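Local coordinates for probable protein phosphatase 2C 50 (Oryza sativa subsp. japonica, PDB 5ZCG), which probably removes phosphate from serine and threonine residues of protein substrates as a magnesium-dependent phosphatase of the PP2C family, at residues E101-D104 with D105-T108. The protein carries 5 engineered substitutions. Sequence-based numbering, arbitrary orientation.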
loop_
_atom_site.group_PDB
_atom_site.type_symbol
_atom_site.label_atom_id
_atom_site.label_comp_id
_atom_site.label_asym_id
_atom_site.label_seq_id
_atom_site.Cartn_x
_atom_site.Cartn_y
_atom_site.Cartn_z
ATOM N N GLU A 101 -22.938 -6.001 10.684
ATOM C CA GLU A 101 -22.696 -4.565 10.689
ATOM C C GLU A 101 -21.660 -4.194 11.739
ATOM O O GLU A 101 -20.803 -3.340 11.499
ATOM C CB GLU A 101 -24.005 -3.815 10.933
ATOM C CG GLU A 101 -24.822 -3.550 9.677
ATOM C CD GLU A 101 -26.182 -2.938 9.980
ATOM O OE1 GLU A 101 -26.291 -2.176 10.967
ATOM O OE2 GLU A 101 -27.141 -3.223 9.233
ATOM N N HIS A 102 -21.706 -4.838 12.905
ATOM C CA HIS A 102 -20.742 -4.514 13.948
ATOM C C HIS A 102 -19.361 -5.080 13.651
ATOM O O HIS A 102 -18.357 -4.455 14.008
ATOM C CB HIS A 102 -21.259 -4.983 15.304
ATOM C CG HIS A 102 -22.248 -4.041 15.909
ATOM N ND1 HIS A 102 -21.936 -3.203 16.958
ATOM C CD2 HIS A 102 -23.535 -3.771 15.582
ATOM C CE1 HIS A 102 -22.995 -2.478 17.270
ATOM N NE2 HIS A 102 -23.980 -2.806 16.452
ATOM N N TRP A 103 -19.276 -6.249 13.012
ATOM C CA TRP A 103 -17.973 -6.720 12.548
ATOM C C TRP A 103 -17.379 -5.728 11.556
ATOM O O TRP A 103 -16.204 -5.337 11.668
ATOM C CB TRP A 103 -18.105 -8.101 11.907
ATOM C CG TRP A 103 -18.105 -9.243 12.882
ATOM C CD1 TRP A 103 -19.111 -10.143 13.094
ATOM C CD2 TRP A 103 -17.039 -9.619 13.766
ATOM N NE1 TRP A 103 -18.739 -11.054 14.057
ATOM C CE2 TRP A 103 -17.473 -10.753 14.487
ATOM C CE3 TRP A 103 -15.761 -9.107 14.018
ATOM C CZ2 TRP A 103 -16.673 -11.384 15.441
ATOM C CZ3 TRP A 103 -14.971 -9.732 14.972
ATOM C CH2 TRP A 103 -15.430 -10.858 15.670
ATOM N N ASP A 104 -18.205 -5.284 10.596
ATOM C CA ASP A 104 -17.785 -4.269 9.637
ATOM C C ASP A 104 -17.298 -3.019 10.347
ATOM O O ASP A 104 -16.248 -2.471 10.000
ATOM C CB ASP A 104 -18.939 -3.905 8.702
ATOM C CG ASP A 104 -19.335 -5.037 7.784
ATOM O OD1 ASP A 104 -18.588 -6.035 7.703
ATOM O OD2 ASP A 104 -20.401 -4.923 7.142
ATOM N N ASP A 105 -18.043 -2.561 11.357
ATOM C CA ASP A 105 -17.709 -1.300 12.003
ATOM C C ASP A 105 -16.438 -1.413 12.832
ATOM O O ASP A 105 -15.598 -0.510 12.807
ATOM C CB ASP A 105 -18.875 -0.828 12.872
ATOM C CG ASP A 105 -18.596 0.498 13.545
ATOM O OD1 ASP A 105 -18.492 1.513 12.830
ATOM O OD2 ASP A 105 -18.475 0.526 14.787
ATOM N N VAL A 106 -16.272 -2.507 13.576
ATOM C CA VAL A 106 -15.085 -2.624 14.414
ATOM C C VAL A 106 -13.833 -2.753 13.547
ATOM O O VAL A 106 -12.810 -2.105 13.811
ATOM C CB VAL A 106 -15.236 -3.783 15.425
ATOM C CG1 VAL A 106 -15.222 -5.145 14.745
ATOM C CG2 VAL A 106 -14.146 -3.709 16.486
ATOM N N PHE A 107 -13.913 -3.510 12.445
ATOM C CA PHE A 107 -12.734 -3.613 11.586
ATOM C C PHE A 107 -12.481 -2.313 10.824
ATOM O O PHE A 107 -11.325 -1.896 10.663
ATOM C CB PHE A 107 -12.880 -4.789 10.625
ATOM C CG PHE A 107 -12.337 -6.080 11.168
ATOM C CD1 PHE A 107 -10.977 -6.232 11.396
ATOM C CD2 PHE A 107 -13.179 -7.135 11.448
ATOM C CE1 PHE A 107 -10.477 -7.412 11.894
ATOM C CE2 PHE A 107 -12.681 -8.321 11.951
ATOM C CZ PHE A 107 -11.327 -8.458 12.173
ATOM N N THR A 108 -13.545 -1.646 10.365
ATOM C CA THR A 108 -13.386 -0.375 9.666
ATOM C C THR A 108 -12.739 0.663 10.570
ATOM O O THR A 108 -11.810 1.369 10.157
ATOM C CB THR A 108 -14.747 0.114 9.165
ATOM O OG1 THR A 108 -15.202 -0.737 8.106
ATOM C CG2 THR A 108 -14.659 1.551 8.658
#
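W103 sets CE3 of its indole alongside the ring of F107, 3.8 Å from F107 CE2, the approach oblique. The two side chains point the same way, an i to i+4 pair of an alpha helix. V106, three residues after W103, adds its CG1, 4.1 Å from W103 CE3. That methyl sits between the backbone N and carbonyl carbon of its own residue (chi1 69°), which turns it back over the preceding turn, 3.2 Å from W103 O. W103 O also lies at the edge of the F107 ring and accepts a nearly straight bond from F107 N, 3.0 Å away (167°). On another side of the helix, T108 N and T108 OG1 each stand 2.8 Å from D104 O, on opposite faces of the carbonyl plane. The hydroxyl thus folds back on the carbonyl four residues earlier. T108 OG1 also bonds K229, and D104 OD1 forms a salt bridge with K100. Were F107 cut back to an alanine, W103 CE3 and CZ3 would probably lose their aromatic neighbour and a gap would open toward V157 and V232. Helix 99-118 lies in an outer layer of the PP2C alpha-beta-beta-alpha sandwich: W103 and F107 pack onto strands 155-161 and 231-236, while V106 meets A83 and L87 of helix 67-91.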